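Local coordinates for protein acyl-CoA thioester hydrolase ybgC (Escherichia coli K-12, PDB 3GRH) that is a putative thioesterase of the outer membrane, related to pectinesterases but unable to bind pectin and without pectinesterase activity, at residues Ala310-Ser315 / Arg340-Asp345; Val142-Ser147 / Gln206-Glu211. All coordinates share one frame; numbering follows the deposited sequence.

Interactions 1 and 2 each join strands of neighbouring coils in a parallel beta-helix. Following the chain from the N terminus, interaction 2 comes first: after an excursion of 58 residues that includes helices 154-161 and 174-181, Gln206-Glu211 returns beside Val142-Ser147, pairing strand 208-212 with strand 142-146. Interaction 1 opens only after that loop has closed; Arg340-Asp345 comes back alongside Ala310-Ser315 after 24 residues without helix, joining the ends of strands 307-311 and 337-342. The loops therefore follow in series, neither crossing nor enclosing one another. The centres of the two contacts lie about 27 Å apart; interaction 2 is away from the annotated sites, and interaction 1 holds Arg340 beside the predicted nucleophile Asp280.

Interaction 1: Ala310-Ser315 / Arg340-Asp345; sequences APATLS and RSLDVD
Leu342 N donates to Pro311 O at 2.9 Å, the one hydrogen bond between these two strand ends. It is nearly straight at hydrogen, 170°, yet the donor stands above the carbonyl plane, 40° out of it. A CA-H...O contact adds to it, Ala310 CA lying 3.2 Å from Arg340 O, and Pro311 CD rests near the same oxygen.

Apolar packing is borne mainly by Leu342. With CG anti to the backbone N (chi1 178°), its CD2 branch comes within 4.1 Å of Ala312 CB, while its CB lies 4.2 Å from Ala310 CB. Val344 CG2 reaches that Ala312 methyl too, at 4.0 Å, so the small alanine side chain receives methyl groups from two residues of the opposing segment.

Polar groups organise the bend beyond the strand. Ser341 OG donates to Asp343 OD1 at 2.6 Å, meeting the oxygen nearly along its C-O bond, and also bonds to Gly350 N. Asp343, the centre of an inverse gamma turn, directs OD2 to Arg377 in a salt bridge and to Ser375. Replacing Ser341 with an alanine would probably leave Asp343 OD1 without this donor and Gly350 N without its hydroxyl partner, giving the turn more freedom to shift.

The polar end of Arg340 has its partners outside both segments: NE forms a salt bridge with Asp280 OD1, and the guanidinium makes a cation-pi contact with Tyr307. Asp280 is the predicted nucleophile, and Arg340 probably contributes to substrate binding, as its counterpart does in related enzymes. The chemistry thus implies a division of labour, in which backbone bonding and methyl packing join neighbouring coils while the charged group at the strand's end is left to the probable active site.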
loop_
_atom_site.group_PDB
_atom_site.type_symbol
_atom_site.label_atom_id
_atom_site.label_comp_id
_atom_site.label_asym_id
_atom_site.label_seq_id
_atom_site.Cartn_x
_atom_site.Cartn_y
_atom_site.Cartn_z
ATOM N N ALA A 310 8.310 -0.127 3.047
ATOM C CA ALA A 310 8.607 0.286 4.425
ATOM C C ALA A 310 7.563 -0.237 5.376
ATOM O O ALA A 310 6.666 0.503 5.841
ATOM C CB ALA A 310 8.637 1.817 4.484
ATOM N N PRO A 311 7.598 -1.534 5.600
ATOM C CA PRO A 311 6.669 -2.173 6.485
ATOM C C PRO A 311 6.934 -1.789 7.974
ATOM O O PRO A 311 8.114 -1.674 8.432
ATOM C CB PRO A 311 6.930 -3.647 6.234
ATOM C CG PRO A 311 8.228 -3.739 5.703
ATOM C CD PRO A 311 8.573 -2.471 5.042
ATOM N N ALA A 312 5.835 -1.686 8.693
ATOM C CA ALA A 312 5.774 -1.366 10.101
ATOM C C ALA A 312 5.170 -2.535 10.908
ATOM O O ALA A 312 4.509 -2.353 11.943
ATOM C CB ALA A 312 4.969 -0.081 10.355
ATOM N N THR A 313 5.322 -3.737 10.414
ATOM C CA THR A 313 4.737 -4.913 10.948
ATOM C C THR A 313 5.167 -5.107 12.434
ATOM O O THR A 313 6.366 -5.036 12.792
ATOM C CB THR A 313 5.243 -6.089 10.176
ATOM O OG1 THR A 313 5.309 -5.763 8.775
ATOM C CG2 THR A 313 4.343 -7.383 10.417
ATOM N N LEU A 314 4.213 -5.480 13.280
ATOM C CA LEU A 314 4.477 -5.691 14.668
ATOM C C LEU A 314 5.360 -6.933 14.800
ATOM O O LEU A 314 5.229 -7.877 14.058
ATOM C CB LEU A 314 3.173 -5.936 15.436
ATOM C CG LEU A 314 2.370 -4.672 15.561
ATOM C CD1 LEU A 314 0.930 -5.017 15.965
ATOM C CD2 LEU A 314 3.036 -3.741 16.531
ATOM N N SER A 315 6.252 -6.927 15.789
ATOM C CA SER A 315 7.252 -8.013 15.852
ATOM C C SER A 315 6.661 -9.356 16.223
ATOM O O SER A 315 7.255 -10.397 15.884
ATOM C CB SER A 315 8.346 -7.720 16.877
ATOM O OG SER A 315 9.129 -6.591 16.551
ATOM N N ARG A 340 13.126 -0.773 3.596
ATOM C CA ARG A 340 13.723 -0.529 4.940
ATOM C C ARG A 340 12.592 -0.653 5.924
ATOM O O ARG A 340 11.417 -0.515 5.612
ATOM C CB ARG A 340 14.381 0.821 5.095
ATOM C CG ARG A 340 13.471 1.962 4.798
ATOM C CD ARG A 340 14.219 3.261 4.889
ATOM N NE ARG A 340 13.370 4.421 4.652
ATOM C CZ ARG A 340 13.779 5.681 4.779
ATOM N NH1 ARG A 340 15.033 5.984 5.131
ATOM N NH2 ARG A 340 12.926 6.667 4.569
ATOM N N SER A 341 12.915 -1.035 7.145
ATOM C CA SER A 341 11.851 -1.181 8.117
ATOM C C SER A 341 11.420 0.173 8.655
ATOM O O SER A 341 12.248 1.065 8.839
ATOM C CB SER A 341 12.351 -2.090 9.274
ATOM O OG SER A 341 11.360 -2.247 10.316
ATOM N N LEU A 342 10.114 0.337 8.867
ATOM C CA LEU A 342 9.540 1.581 9.389
ATOM C C LEU A 342 9.346 1.370 10.884
ATOM O O LEU A 342 8.316 0.870 11.325
ATOM C CB LEU A 342 8.199 1.885 8.676
ATOM C CG LEU A 342 7.380 3.095 9.052
ATOM C CD1 LEU A 342 8.214 4.337 8.925
ATOM C CD2 LEU A 342 6.169 3.195 8.142
ATOM N N ASP A 343 10.394 1.729 11.652
ATOM C CA ASP A 343 10.470 1.391 13.070
ATOM C C ASP A 343 9.753 2.468 13.908
ATOM O O ASP A 343 10.347 3.270 14.607
ATOM C CB ASP A 343 11.907 1.238 13.493
ATOM C CG ASP A 343 12.522 -0.072 13.111
ATOM O OD1 ASP A 343 11.866 -0.939 12.466
ATOM O OD2 ASP A 343 13.717 -0.203 13.491
ATOM N N VAL A 344 8.440 2.446 13.828
ATOM C CA VAL A 344 7.575 3.467 14.414
ATOM C C VAL A 344 7.476 3.378 15.930
ATOM O O VAL A 344 7.203 4.396 16.645
ATOM C CB VAL A 344 6.173 3.425 13.795
ATOM C CG1 VAL A 344 6.173 4.074 12.425
ATOM C CG2 VAL A 344 5.596 2.016 13.731
ATOM N N ASP A 345 7.734 2.184 16.451
ATOM C CA ASP A 345 7.670 1.903 17.849
ATOM C C ASP A 345 8.581 0.709 18.185
ATOM O O ASP A 345 9.076 0.036 17.290
ATOM C CB ASP A 345 6.179 1.706 18.262
ATOM C CG ASP A 345 5.502 0.545 17.541
ATOM O OD1 ASP A 345 6.223 -0.431 17.291
ATOM O OD2 ASP A 345 4.271 0.596 17.234
#

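Interaction 2: Val142-Ser147 / Gln206-Glu211; sequences VKIGLS and QNLTIE
Thr209 N donates to Val142 O, Ile144 N to Thr209 O, and Glu211 N to Ile144 O, each at 2.9 Å, and the strands run parallel with Ile144 paired to Ile210. Thr209 N and Glu211 N lie nearly in line with the C=O bonds they meet, although both bonds bend at hydrogen, more so at Thr209 (142°), whereas Ile144 N is tilted 23° from the carbonyl plane of Thr209. Gly145 CA adds a CA-H...O contact to Glu211 O at 3.1 Å; a beta carbon on this glycine would be tight against that oxygen.

Side chains then stack coil upon coil. Ile144 and Ile210 lie side by side and point the same way, Ile144 CD1 being 4.2 Å from Ile210 CG1. In both, CG1 is anti to the carbonyl carbon, and the shared chi1 of -65° accords with this alignment. Farther back, Val142 CG1 meets Leu208 CB at 3.9 Å, the two side chains slanting across one another.

On the face of Lys143 and Thr209, polar ends find partners farther out. Thr209 OG1 is hydrogen-bonded to Pro139 O and Asn241 ND2, while Lys143 NZ bonds to Ile140 O. Just before the strand, where the chain turns a corner at Asn207, the ND2 of that residue bonds to Gly134 O and Gly136 O, tying the corner to the preceding coil.

Beyond lie strands 115-123 and 240-243, which flank the pair. The Ile144-Ile210 pair on one face, with Thr209 and Lys143 bonded to the carbonyls of Pro139 and Ile140 on the other, implies a coil-to-coil joint characteristic of a parallel beta-helix, built from backbone bonding and aliphatic stacking.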
loop_
_atom_site.group_PDB
_atom_site.type_symbol
_atom_site.label_atom_id
_atom_site.label_comp_id
_atom_site.label_asym_id
_atom_site.label_seq_id
_atom_site.Cartn_x
_atom_site.Cartn_y
_atom_site.Cartn_z
ATOM N N VAL A 142 -9.661 8.164 -15.192
ATOM C CA VAL A 142 -10.370 8.698 -14.049
ATOM C C VAL A 142 -9.250 9.065 -13.065
ATOM O O VAL A 142 -8.579 8.168 -12.570
ATOM C CB VAL A 142 -11.341 7.670 -13.454
ATOM C CG1 VAL A 142 -11.787 8.126 -12.050
ATOM C CG2 VAL A 142 -12.483 7.427 -14.403
ATOM N N LYS A 143 -9.100 10.335 -12.732
ATOM C CA LYS A 143 -8.001 10.837 -11.892
ATOM C C LYS A 143 -8.579 11.464 -10.647
ATOM O O LYS A 143 -9.341 12.378 -10.737
ATOM C CB LYS A 143 -7.220 11.897 -12.608
ATOM C CG LYS A 143 -6.528 11.401 -13.870
ATOM C CD LYS A 143 -5.730 12.465 -14.563
ATOM C CE LYS A 143 -4.891 12.034 -15.736
ATOM N NZ LYS A 143 -5.723 11.813 -17.011
ATOM N N ILE A 144 -8.199 10.970 -9.512
ATOM C CA ILE A 144 -8.594 11.487 -8.215
ATOM C C ILE A 144 -7.355 12.071 -7.571
ATOM O O ILE A 144 -6.330 11.401 -7.498
ATOM C CB ILE A 144 -9.080 10.343 -7.331
ATOM C CG1 ILE A 144 -10.347 9.749 -7.928
ATOM C CG2 ILE A 144 -9.273 10.870 -5.868
ATOM C CD1 ILE A 144 -10.742 8.465 -7.124
ATOM N N GLY A 145 -7.359 13.343 -7.220
ATOM C CA GLY A 145 -6.119 13.926 -6.723
ATOM C C GLY A 145 -6.335 15.174 -5.884
ATOM O O GLY A 145 -7.334 15.880 -5.935
ATOM N N LEU A 146 -5.332 15.426 -5.088
ATOM C CA LEU A 146 -5.206 16.671 -4.311
ATOM C C LEU A 146 -3.712 16.728 -3.869
ATOM O O LEU A 146 -3.070 15.679 -3.826
ATOM C CB LEU A 146 -6.112 16.703 -3.066
ATOM C CG LEU A 146 -6.343 18.009 -2.399
ATOM C CD1 LEU A 146 -7.109 18.938 -3.344
ATOM C CD2 LEU A 146 -7.066 17.790 -1.068
ATOM N N SER A 147 -3.191 17.905 -3.546
ATOM C CA SER A 147 -1.828 18.044 -3.025
ATOM C C SER A 147 -1.900 18.237 -1.544
ATOM O O SER A 147 -2.426 19.233 -1.070
ATOM C CB SER A 147 -1.115 19.242 -3.634
ATOM O OG SER A 147 -0.953 19.068 -5.020
ATOM N N GLN A 206 -11.239 -0.233 -8.553
ATOM C CA GLN A 206 -10.865 -0.769 -9.851
ATOM C C GLN A 206 -10.822 0.327 -10.917
ATOM O O GLN A 206 -11.756 1.121 -11.004
ATOM C CB GLN A 206 -11.815 -1.866 -10.241
ATOM C CG GLN A 206 -11.439 -2.553 -11.560
ATOM C CD GLN A 206 -12.178 -3.825 -11.787
ATOM O OE1 GLN A 206 -13.283 -3.819 -12.442
ATOM N NE2 GLN A 206 -11.641 -4.926 -11.295
ATOM N N ASN A 207 -9.826 0.292 -11.807
ATOM C CA ASN A 207 -9.837 1.052 -13.033
ATOM C C ASN A 207 -9.894 2.546 -12.827
ATOM O O ASN A 207 -10.640 3.287 -13.448
ATOM C CB ASN A 207 -10.914 0.597 -14.022
ATOM C CG ASN A 207 -10.661 1.123 -15.415
ATOM O OD1 ASN A 207 -9.480 1.138 -15.888
ATOM N ND2 ASN A 207 -11.731 1.405 -16.141
ATOM N N LEU A 208 -9.020 3.052 -11.957
ATOM C CA LEU A 208 -8.915 4.470 -11.684
ATOM C C LEU A 208 -7.524 4.816 -11.195
ATOM O O LEU A 208 -6.715 3.938 -10.997
ATOM C CB LEU A 208 -9.932 4.983 -10.702
ATOM C CG LEU A 208 -10.195 4.196 -9.471
ATOM C CD1 LEU A 208 -9.114 4.447 -8.446
ATOM C CD2 LEU A 208 -11.523 4.503 -8.927
ATOM N N THR A 209 -7.267 6.112 -11.076
ATOM C CA THR A 209 -5.961 6.650 -10.684
ATOM C C THR A 209 -6.173 7.480 -9.469
ATOM O O THR A 209 -7.054 8.302 -9.426
ATOM C CB THR A 209 -5.311 7.514 -11.788
ATOM O OG1 THR A 209 -5.096 6.618 -12.900
ATOM C CG2 THR A 209 -3.964 8.083 -11.345
ATOM N N ILE A 210 -5.302 7.273 -8.490
ATOM C CA ILE A 210 -5.317 8.100 -7.247
ATOM C C ILE A 210 -3.920 8.694 -7.084
ATOM O O ILE A 210 -2.951 7.984 -7.166
ATOM C CB ILE A 210 -5.654 7.327 -6.027
ATOM C CG1 ILE A 210 -7.092 6.777 -6.089
ATOM C CG2 ILE A 210 -5.480 8.243 -4.813
ATOM C CD1 ILE A 210 -7.381 5.591 -5.155
ATOM N N GLU A 211 -3.836 10.025 -6.970
ATOM C CA GLU A 211 -2.529 10.720 -7.013
ATOM C C GLU A 211 -2.537 11.767 -5.893
ATOM O O GLU A 211 -3.470 12.535 -5.761
ATOM C CB GLU A 211 -2.307 11.361 -8.383
ATOM C CG GLU A 211 -0.993 12.061 -8.546
ATOM C CD GLU A 211 -0.622 12.416 -9.962
ATOM O OE1 GLU A 211 -0.676 11.495 -10.820
ATOM O OE2 GLU A 211 -0.213 13.577 -10.191
#